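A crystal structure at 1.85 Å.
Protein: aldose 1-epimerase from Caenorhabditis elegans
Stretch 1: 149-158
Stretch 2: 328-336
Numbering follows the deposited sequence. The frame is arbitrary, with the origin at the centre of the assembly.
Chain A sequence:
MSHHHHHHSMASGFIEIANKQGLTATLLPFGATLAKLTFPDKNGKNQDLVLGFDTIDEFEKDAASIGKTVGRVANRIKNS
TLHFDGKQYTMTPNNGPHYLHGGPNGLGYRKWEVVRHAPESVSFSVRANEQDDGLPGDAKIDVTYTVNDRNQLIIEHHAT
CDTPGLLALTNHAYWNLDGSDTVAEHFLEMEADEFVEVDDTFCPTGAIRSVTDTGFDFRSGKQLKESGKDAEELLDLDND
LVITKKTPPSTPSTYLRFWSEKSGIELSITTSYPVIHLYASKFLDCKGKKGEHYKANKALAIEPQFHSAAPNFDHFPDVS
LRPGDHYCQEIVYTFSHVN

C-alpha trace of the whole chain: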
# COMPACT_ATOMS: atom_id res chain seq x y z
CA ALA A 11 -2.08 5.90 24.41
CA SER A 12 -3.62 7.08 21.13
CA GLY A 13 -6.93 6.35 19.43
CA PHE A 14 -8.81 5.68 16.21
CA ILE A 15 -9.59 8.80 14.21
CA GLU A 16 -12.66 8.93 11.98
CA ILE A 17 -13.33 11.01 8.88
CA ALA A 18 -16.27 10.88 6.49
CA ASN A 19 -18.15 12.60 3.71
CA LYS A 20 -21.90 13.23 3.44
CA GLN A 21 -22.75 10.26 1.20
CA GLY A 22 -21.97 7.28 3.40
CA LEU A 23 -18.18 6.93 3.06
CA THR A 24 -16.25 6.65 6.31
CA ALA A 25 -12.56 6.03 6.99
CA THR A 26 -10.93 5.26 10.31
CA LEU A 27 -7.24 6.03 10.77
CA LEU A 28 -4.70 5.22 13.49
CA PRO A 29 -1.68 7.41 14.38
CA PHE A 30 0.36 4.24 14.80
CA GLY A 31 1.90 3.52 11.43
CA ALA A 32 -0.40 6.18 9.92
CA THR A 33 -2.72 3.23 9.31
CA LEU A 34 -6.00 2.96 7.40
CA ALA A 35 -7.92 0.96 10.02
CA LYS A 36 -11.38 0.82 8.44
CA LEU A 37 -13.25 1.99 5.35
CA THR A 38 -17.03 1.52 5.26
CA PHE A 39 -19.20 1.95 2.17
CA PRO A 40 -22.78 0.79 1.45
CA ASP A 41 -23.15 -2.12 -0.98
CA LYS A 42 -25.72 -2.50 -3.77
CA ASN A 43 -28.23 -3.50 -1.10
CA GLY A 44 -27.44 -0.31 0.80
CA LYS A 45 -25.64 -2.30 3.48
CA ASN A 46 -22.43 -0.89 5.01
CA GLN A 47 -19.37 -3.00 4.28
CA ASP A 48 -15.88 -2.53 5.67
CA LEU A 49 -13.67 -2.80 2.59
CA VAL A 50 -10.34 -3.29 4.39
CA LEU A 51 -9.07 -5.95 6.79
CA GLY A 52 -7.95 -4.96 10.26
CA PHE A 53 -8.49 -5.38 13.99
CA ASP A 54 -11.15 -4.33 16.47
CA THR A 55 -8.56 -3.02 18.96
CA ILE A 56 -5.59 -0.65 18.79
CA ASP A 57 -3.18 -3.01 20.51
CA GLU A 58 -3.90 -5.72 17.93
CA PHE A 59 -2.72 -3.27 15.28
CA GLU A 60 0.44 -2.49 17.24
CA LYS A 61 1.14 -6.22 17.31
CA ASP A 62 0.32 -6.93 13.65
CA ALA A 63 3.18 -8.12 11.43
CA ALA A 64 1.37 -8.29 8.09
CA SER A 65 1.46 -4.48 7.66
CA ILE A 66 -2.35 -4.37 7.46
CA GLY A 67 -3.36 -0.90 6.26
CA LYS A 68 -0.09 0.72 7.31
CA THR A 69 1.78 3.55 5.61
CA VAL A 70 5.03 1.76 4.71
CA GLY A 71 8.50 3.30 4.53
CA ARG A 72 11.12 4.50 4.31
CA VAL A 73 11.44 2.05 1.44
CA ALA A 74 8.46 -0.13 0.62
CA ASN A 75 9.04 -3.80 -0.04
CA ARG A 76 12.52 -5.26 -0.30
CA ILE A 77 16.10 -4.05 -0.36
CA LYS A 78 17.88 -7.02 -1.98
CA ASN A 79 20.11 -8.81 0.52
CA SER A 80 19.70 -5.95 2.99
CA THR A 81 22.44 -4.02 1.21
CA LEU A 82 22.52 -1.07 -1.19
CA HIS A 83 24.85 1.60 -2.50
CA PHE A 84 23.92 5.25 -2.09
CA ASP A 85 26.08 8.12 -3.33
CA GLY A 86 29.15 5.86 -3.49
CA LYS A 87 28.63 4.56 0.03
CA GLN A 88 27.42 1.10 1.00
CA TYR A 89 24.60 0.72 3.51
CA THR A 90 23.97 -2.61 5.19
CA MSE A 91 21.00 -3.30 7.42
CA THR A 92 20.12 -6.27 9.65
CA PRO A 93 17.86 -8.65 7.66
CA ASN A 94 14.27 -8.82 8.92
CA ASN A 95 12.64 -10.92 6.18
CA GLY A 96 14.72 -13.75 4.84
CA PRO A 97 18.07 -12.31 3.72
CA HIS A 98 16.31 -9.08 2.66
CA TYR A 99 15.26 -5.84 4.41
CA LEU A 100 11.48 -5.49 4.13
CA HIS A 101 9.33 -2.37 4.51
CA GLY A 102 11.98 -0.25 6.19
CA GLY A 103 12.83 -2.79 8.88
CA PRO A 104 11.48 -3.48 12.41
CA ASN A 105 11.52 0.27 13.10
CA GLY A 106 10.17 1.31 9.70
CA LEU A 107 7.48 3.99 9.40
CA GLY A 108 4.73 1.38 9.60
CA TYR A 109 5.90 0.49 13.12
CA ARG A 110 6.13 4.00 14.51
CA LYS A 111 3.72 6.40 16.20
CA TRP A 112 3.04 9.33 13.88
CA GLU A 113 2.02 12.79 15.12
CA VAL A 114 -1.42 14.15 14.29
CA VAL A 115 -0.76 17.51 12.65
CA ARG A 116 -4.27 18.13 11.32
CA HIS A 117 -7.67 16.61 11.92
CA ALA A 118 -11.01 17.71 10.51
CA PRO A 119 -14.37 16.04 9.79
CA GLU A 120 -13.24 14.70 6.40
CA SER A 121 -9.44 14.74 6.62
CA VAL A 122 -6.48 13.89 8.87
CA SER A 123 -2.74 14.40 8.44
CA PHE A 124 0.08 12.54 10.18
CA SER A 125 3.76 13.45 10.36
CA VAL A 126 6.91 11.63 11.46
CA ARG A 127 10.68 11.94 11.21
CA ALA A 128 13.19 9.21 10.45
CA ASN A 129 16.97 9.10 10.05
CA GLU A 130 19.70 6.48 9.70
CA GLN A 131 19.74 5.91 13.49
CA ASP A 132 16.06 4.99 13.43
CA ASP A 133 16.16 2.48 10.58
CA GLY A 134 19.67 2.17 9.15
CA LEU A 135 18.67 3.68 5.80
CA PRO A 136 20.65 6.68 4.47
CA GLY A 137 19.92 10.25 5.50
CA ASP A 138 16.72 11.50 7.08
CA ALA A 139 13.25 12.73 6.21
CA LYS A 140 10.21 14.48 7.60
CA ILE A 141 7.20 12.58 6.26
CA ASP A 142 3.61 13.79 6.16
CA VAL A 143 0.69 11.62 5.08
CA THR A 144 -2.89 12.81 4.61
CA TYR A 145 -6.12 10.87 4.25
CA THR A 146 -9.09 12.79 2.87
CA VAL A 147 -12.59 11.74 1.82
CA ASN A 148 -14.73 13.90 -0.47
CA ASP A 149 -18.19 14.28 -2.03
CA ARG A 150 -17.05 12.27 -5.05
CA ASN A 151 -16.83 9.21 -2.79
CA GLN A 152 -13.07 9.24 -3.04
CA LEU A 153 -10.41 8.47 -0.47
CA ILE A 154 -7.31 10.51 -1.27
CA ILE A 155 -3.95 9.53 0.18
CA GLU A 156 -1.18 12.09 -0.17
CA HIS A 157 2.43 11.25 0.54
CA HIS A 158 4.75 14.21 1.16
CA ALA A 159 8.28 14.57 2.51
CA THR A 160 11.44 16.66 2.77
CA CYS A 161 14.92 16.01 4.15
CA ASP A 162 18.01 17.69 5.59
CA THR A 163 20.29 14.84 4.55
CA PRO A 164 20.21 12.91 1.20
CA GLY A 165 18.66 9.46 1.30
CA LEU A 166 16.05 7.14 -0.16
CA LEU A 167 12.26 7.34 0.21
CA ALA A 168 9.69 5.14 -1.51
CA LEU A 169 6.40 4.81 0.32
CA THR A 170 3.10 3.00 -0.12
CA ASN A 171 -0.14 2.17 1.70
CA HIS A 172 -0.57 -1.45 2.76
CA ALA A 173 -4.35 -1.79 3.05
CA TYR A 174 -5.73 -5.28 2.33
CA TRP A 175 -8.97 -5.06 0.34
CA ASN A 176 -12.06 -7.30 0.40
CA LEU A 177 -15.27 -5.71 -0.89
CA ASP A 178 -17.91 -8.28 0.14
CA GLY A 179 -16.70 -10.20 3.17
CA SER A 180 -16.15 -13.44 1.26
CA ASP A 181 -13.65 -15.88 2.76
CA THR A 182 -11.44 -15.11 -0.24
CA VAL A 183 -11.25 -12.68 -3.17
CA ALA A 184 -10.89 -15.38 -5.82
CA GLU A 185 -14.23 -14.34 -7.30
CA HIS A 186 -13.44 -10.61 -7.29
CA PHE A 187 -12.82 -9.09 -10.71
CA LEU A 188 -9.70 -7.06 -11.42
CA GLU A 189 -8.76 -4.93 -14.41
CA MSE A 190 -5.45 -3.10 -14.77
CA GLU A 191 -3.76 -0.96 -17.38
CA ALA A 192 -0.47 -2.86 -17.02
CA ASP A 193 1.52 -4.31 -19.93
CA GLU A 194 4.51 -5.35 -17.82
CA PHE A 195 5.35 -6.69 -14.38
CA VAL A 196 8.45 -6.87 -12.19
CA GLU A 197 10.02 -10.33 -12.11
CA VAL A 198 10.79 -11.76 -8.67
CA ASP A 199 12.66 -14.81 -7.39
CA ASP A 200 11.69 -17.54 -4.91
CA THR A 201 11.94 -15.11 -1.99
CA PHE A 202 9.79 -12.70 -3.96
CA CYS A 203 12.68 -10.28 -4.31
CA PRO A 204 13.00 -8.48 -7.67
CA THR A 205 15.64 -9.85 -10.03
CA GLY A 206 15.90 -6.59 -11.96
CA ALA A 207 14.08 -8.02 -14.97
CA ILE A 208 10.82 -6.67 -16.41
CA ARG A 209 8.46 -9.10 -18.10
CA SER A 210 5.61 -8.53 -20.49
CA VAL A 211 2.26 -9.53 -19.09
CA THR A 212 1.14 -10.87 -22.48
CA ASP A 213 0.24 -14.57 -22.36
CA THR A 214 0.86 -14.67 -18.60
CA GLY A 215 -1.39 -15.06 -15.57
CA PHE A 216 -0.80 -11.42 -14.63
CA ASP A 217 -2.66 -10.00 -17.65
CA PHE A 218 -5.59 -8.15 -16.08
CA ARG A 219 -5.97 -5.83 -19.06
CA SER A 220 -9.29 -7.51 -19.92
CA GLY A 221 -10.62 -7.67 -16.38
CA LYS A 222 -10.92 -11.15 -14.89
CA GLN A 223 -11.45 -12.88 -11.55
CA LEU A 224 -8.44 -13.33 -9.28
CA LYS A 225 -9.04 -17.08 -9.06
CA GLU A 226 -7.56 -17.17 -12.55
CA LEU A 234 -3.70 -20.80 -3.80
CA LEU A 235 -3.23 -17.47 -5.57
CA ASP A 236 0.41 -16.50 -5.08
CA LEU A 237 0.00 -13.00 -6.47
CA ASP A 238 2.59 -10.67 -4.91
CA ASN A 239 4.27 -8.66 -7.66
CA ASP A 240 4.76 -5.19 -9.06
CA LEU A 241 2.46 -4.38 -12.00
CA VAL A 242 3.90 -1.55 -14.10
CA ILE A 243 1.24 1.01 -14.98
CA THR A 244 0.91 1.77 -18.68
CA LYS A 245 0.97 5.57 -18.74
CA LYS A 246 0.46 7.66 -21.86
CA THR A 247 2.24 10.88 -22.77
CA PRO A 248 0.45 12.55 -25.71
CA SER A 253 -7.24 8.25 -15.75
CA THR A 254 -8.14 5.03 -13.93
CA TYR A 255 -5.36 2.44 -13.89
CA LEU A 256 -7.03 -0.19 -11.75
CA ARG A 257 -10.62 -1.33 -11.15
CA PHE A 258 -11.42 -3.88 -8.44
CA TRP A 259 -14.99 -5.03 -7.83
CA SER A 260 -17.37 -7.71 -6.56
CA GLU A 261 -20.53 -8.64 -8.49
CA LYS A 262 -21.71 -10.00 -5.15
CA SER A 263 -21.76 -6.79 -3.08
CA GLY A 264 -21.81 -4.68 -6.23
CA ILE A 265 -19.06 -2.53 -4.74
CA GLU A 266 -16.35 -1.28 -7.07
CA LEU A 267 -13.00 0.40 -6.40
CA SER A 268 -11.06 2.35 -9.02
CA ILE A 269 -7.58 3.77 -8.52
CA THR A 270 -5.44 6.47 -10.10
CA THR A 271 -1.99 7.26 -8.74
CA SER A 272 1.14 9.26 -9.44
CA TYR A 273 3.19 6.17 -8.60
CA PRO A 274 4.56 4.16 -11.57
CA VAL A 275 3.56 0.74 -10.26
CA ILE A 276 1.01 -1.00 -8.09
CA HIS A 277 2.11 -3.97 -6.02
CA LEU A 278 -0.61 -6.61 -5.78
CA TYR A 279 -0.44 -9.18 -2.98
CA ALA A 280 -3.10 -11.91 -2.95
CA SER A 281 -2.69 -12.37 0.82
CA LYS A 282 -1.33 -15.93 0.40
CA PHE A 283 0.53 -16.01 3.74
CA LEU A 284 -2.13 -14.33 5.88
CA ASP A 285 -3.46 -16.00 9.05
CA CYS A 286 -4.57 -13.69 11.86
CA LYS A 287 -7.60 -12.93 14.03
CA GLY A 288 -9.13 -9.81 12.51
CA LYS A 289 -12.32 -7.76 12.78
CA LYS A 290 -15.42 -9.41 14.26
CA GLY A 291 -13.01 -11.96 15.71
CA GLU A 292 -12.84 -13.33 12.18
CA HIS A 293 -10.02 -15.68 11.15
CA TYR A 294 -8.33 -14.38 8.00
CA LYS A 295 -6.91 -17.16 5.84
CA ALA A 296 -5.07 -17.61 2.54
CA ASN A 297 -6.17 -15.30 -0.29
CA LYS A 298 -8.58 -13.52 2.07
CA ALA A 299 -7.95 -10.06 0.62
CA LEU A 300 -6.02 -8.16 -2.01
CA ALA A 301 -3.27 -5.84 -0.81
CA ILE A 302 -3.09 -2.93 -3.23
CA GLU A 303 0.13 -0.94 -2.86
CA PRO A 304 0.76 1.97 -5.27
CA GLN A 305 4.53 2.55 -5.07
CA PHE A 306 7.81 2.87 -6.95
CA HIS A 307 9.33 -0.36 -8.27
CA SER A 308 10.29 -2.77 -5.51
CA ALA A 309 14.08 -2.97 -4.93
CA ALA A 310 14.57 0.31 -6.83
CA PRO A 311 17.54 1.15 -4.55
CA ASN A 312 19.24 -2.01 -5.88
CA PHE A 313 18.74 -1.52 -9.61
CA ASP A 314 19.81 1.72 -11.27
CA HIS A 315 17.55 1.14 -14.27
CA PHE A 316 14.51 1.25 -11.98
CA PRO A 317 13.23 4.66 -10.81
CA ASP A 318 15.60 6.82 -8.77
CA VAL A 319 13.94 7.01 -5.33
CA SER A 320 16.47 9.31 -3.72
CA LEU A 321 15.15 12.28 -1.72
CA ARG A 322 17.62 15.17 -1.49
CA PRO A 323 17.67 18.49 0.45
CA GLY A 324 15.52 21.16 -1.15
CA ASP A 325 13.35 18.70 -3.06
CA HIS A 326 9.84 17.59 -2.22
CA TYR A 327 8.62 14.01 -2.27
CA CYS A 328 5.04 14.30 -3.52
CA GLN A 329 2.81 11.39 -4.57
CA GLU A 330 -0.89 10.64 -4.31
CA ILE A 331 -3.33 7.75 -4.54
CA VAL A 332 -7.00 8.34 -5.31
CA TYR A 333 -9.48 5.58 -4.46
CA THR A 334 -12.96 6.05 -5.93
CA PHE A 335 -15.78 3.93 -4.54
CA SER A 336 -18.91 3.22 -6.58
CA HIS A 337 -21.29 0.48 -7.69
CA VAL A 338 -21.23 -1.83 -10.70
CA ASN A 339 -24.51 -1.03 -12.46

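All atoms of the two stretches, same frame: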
# COMPACT_ATOMS: atom_id res chain seq x y z
N ASP A 149 -16.84 14.48 -1.51
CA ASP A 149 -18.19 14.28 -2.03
C ASP A 149 -18.26 13.42 -3.29
O ASP A 149 -19.34 13.06 -3.74
CB ASP A 149 -18.86 15.63 -2.31
CG ASP A 149 -18.00 16.55 -3.16
OD1 ASP A 149 -17.58 16.13 -4.26
OD2 ASP A 149 -17.76 17.70 -2.74
N ARG A 150 -17.10 13.10 -3.85
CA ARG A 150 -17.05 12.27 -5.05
C ARG A 150 -16.83 10.82 -4.63
O ARG A 150 -16.53 9.96 -5.46
CB ARG A 150 -15.90 12.74 -5.95
CG ARG A 150 -16.02 14.19 -6.42
CD ARG A 150 -14.75 14.63 -7.14
NE ARG A 150 -14.43 13.75 -8.26
CZ ARG A 150 -13.29 13.79 -8.94
NH1 ARG A 150 -12.34 14.67 -8.63
NH2 ARG A 150 -13.08 12.94 -9.94
N ASN A 151 -17.01 10.56 -3.34
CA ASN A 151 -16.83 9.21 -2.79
C ASN A 151 -15.43 8.70 -3.02
O ASN A 151 -15.22 7.53 -3.35
CB ASN A 151 -17.84 8.22 -3.38
CG ASN A 151 -19.23 8.44 -2.86
OD1 ASN A 151 -19.43 8.71 -1.67
ND2 ASN A 151 -20.22 8.30 -3.73
N GLN A 152 -14.46 9.60 -2.85
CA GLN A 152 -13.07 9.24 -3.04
C GLN A 152 -12.27 9.35 -1.75
O GLN A 152 -12.56 10.19 -0.89
CB GLN A 152 -12.41 10.17 -4.06
CG GLN A 152 -13.10 10.27 -5.40
CD GLN A 152 -12.36 11.20 -6.33
OE1 GLN A 152 -11.99 12.31 -5.95
NE2 GLN A 152 -12.14 10.75 -7.57
N LEU A 153 -11.28 8.48 -1.63
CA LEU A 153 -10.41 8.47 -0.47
C LEU A 153 -9.10 8.89 -1.13
O LEU A 153 -8.62 8.23 -2.05
CB LEU A 153 -10.24 7.07 0.12
CG LEU A 153 -9.08 6.96 1.12
CD1 LEU A 153 -9.36 7.85 2.34
CD2 LEU A 153 -8.90 5.52 1.56
N ILE A 154 -8.56 10.02 -0.70
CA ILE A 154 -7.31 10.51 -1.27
C ILE A 154 -6.18 10.37 -0.26
O ILE A 154 -6.30 10.81 0.89
CB ILE A 154 -7.42 12.00 -1.66
CG1 ILE A 154 -8.44 12.16 -2.80
CG2 ILE A 154 -6.06 12.53 -2.08
CD1 ILE A 154 -8.74 13.61 -3.14
N ILE A 155 -5.10 9.72 -0.69
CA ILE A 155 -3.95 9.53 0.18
C ILE A 155 -2.82 10.33 -0.44
O ILE A 155 -2.44 10.10 -1.59
CB ILE A 155 -3.48 8.06 0.28
CG1 ILE A 155 -4.59 7.17 0.83
CG2 ILE A 155 -2.26 7.99 1.20
CD1 ILE A 155 -4.15 5.72 1.03
N GLU A 156 -2.28 11.27 0.32
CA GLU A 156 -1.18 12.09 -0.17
C GLU A 156 0.05 11.71 0.62
O GLU A 156 -0.03 11.50 1.83
CB GLU A 156 -1.46 13.57 0.05
CG GLU A 156 -2.58 14.12 -0.79
CD GLU A 156 -3.00 15.49 -0.30
OE1 GLU A 156 -2.14 16.41 -0.28
OE2 GLU A 156 -4.18 15.64 0.07
N HIS A 157 1.17 11.60 -0.07
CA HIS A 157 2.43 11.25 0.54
C HIS A 157 3.37 12.41 0.26
O HIS A 157 3.65 12.72 -0.89
CB HIS A 157 2.98 9.95 -0.08
CG HIS A 157 2.27 8.72 0.37
ND1 HIS A 157 2.45 7.49 -0.23
CD2 HIS A 157 1.41 8.51 1.40
CE1 HIS A 157 1.73 6.58 0.40
NE2 HIS A 157 1.09 7.17 1.40
N HIS A 158 3.85 13.07 1.31
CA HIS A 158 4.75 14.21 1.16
C HIS A 158 5.95 14.06 2.08
O HIS A 158 5.86 13.43 3.12
CB HIS A 158 4.01 15.51 1.50
CG HIS A 158 4.89 16.72 1.51
ND1 HIS A 158 5.33 17.32 0.35
CD2 HIS A 158 5.44 17.42 2.53
CE1 HIS A 158 6.11 18.35 0.66
NE2 HIS A 158 6.19 18.43 1.97
N CYS A 328 6.47 14.01 -3.42
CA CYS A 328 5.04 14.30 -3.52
C CYS A 328 4.35 13.29 -4.42
O CYS A 328 4.54 13.30 -5.63
CB CYS A 328 4.85 15.72 -4.07
SG CYS A 328 3.17 16.38 -3.90
N GLN A 329 3.55 12.41 -3.82
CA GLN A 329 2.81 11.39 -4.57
C GLN A 329 1.41 11.31 -4.00
O GLN A 329 1.16 11.75 -2.88
CB GLN A 329 3.47 10.02 -4.42
CG GLN A 329 4.93 9.92 -4.85
CD GLN A 329 5.13 10.11 -6.35
OE1 GLN A 329 4.32 9.65 -7.16
NE2 GLN A 329 6.23 10.76 -6.72
N GLU A 330 0.48 10.76 -4.77
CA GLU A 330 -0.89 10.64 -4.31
C GLU A 330 -1.55 9.39 -4.88
O GLU A 330 -1.15 8.85 -5.91
CB GLU A 330 -1.72 11.87 -4.69
CG GLU A 330 -2.10 11.97 -6.16
CD GLU A 330 -3.23 12.96 -6.42
OE1 GLU A 330 -3.63 13.10 -7.59
OE2 GLU A 330 -3.72 13.60 -5.46
N ILE A 331 -2.57 8.93 -4.17
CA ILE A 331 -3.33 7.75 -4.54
C ILE A 331 -4.79 8.14 -4.36
O ILE A 331 -5.18 8.57 -3.27
CB ILE A 331 -3.04 6.56 -3.61
CG1 ILE A 331 -1.54 6.28 -3.55
CG2 ILE A 331 -3.75 5.33 -4.13
CD1 ILE A 331 -1.15 5.24 -2.51
N VAL A 332 -5.59 8.00 -5.41
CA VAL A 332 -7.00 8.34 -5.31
C VAL A 332 -7.87 7.10 -5.48
O VAL A 332 -7.85 6.47 -6.54
CB VAL A 332 -7.41 9.39 -6.38
CG1 VAL A 332 -8.88 9.78 -6.19
CG2 VAL A 332 -6.52 10.61 -6.26
N TYR A 333 -8.60 6.74 -4.43
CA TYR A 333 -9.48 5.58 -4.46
C TYR A 333 -10.91 6.08 -4.64
O TYR A 333 -11.39 6.88 -3.83
CB TYR A 333 -9.43 4.79 -3.15
CG TYR A 333 -8.07 4.28 -2.74
CD1 TYR A 333 -7.10 5.14 -2.25
CD2 TYR A 333 -7.77 2.91 -2.81
CE1 TYR A 333 -5.86 4.67 -1.83
CE2 TYR A 333 -6.53 2.43 -2.40
CZ TYR A 333 -5.59 3.31 -1.91
OH TYR A 333 -4.36 2.84 -1.50
N THR A 334 -11.58 5.63 -5.68
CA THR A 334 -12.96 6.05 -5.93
C THR A 334 -13.86 4.85 -5.71
O THR A 334 -13.65 3.79 -6.30
CB THR A 334 -13.17 6.55 -7.37
OG1 THR A 334 -12.34 7.70 -7.60
CG2 THR A 334 -14.62 6.94 -7.59
N PHE A 335 -14.85 5.01 -4.84
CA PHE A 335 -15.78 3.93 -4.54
C PHE A 335 -17.11 4.18 -5.25
O PHE A 335 -17.63 5.29 -5.24
CB PHE A 335 -15.99 3.82 -3.03
CG PHE A 335 -14.71 3.62 -2.27
CD1 PHE A 335 -13.99 4.71 -1.79
CD2 PHE A 335 -14.20 2.34 -2.08
CE1 PHE A 335 -12.77 4.53 -1.14
CE2 PHE A 335 -12.98 2.15 -1.43
CZ PHE A 335 -12.27 3.25 -0.96
N SER A 336 -17.65 3.13 -5.86
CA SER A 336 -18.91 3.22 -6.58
C SER A 336 -19.59 1.86 -6.64
O SER A 336 -19.24 0.94 -5.90
CB SER A 336 -18.66 3.72 -8.00
OG SER A 336 -17.88 2.77 -8.73
O HOH W 1 -19.69 6.93 -6.23

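Residues 152-158 and 328-336 run as antiparallel strands, their directions 168° apart; stretches 149-158 and 328-336 together bury 753 Å². The backbone ladder sets the frame for every side chain. Leu153, Ile155 and His157 each exchange two hydrogen bonds with Tyr333, Ile331 and Gln329 respectively; for the central pair, Ile155 N to Ile331 O and Ile331 N to Ile155 O both measure 2.8 Å. The ladder runs one step past the strand of the first stretch, where Phe335 N donates to Asn151 O at 3.0 Å in a nearly linear bond. Asn151 has positive phi and psi (59°/41°), a turn conformation that leads into the extended backbone of Gln152.

Leu153, Ile155, His157, Ile331 and Tyr333 share one face of the sheet, and there the packing is mainly apolar. Ile155 and Ile331 adopt the same m,t rotamer and face each other directly, CB to CB at 4.2 Å. The extended chi2 of Ile155 carries its CD1 to 3.5 Å from Tyr333 CE1, so this side chain meets its direct partner through CB and a diagonal neighbour through its tip. Ile331 reaches the other way: its CD1 lies 4.3 Å from His157 CE1. Leu153, in the t,p rotamer, sets its CB 4.1 Å from Tyr333 CB and 3.8 Å from Phe335 CE1, the latter approach being at the edge of the phenylalanine ring. Gln329 also starts toward this face, but with chi1 and chi2 both m its end leads away, and its OE1 is hydrogen-bonded elsewhere in the structure.

On the face bearing Gln152, Ile154, Glu156, Glu330, Val332 and Thr334, polar groups are more prominent. Gln152 is m,t, and its extended chi2 brings the amide to Thr334, where NE2 donates to OG1 at 3.1 Å. The same NE2 lies 3.7 Å from Val332 CG1, so NE2 touches both residues. Ile154, again m,t, meets Val332 in its t rotamer, CG1 to CG1 at 4.2 Å. Glu156 and Glu330 are paired across the ladder. Glu156 (chi1 m) and Glu330 (chi1 p) lean the same way along the sheet, since the strands run antiparallel, and OE2 of each lies 4.2 Å from Ile154 CG2.

At the turn, with chi1 m, Asn151 places ND2 2.9 Å from the oxygen of a water, to which it donates, and the water donates to Phe335 O at 2.8 Å, extending the connection beyond the direct backbone bond.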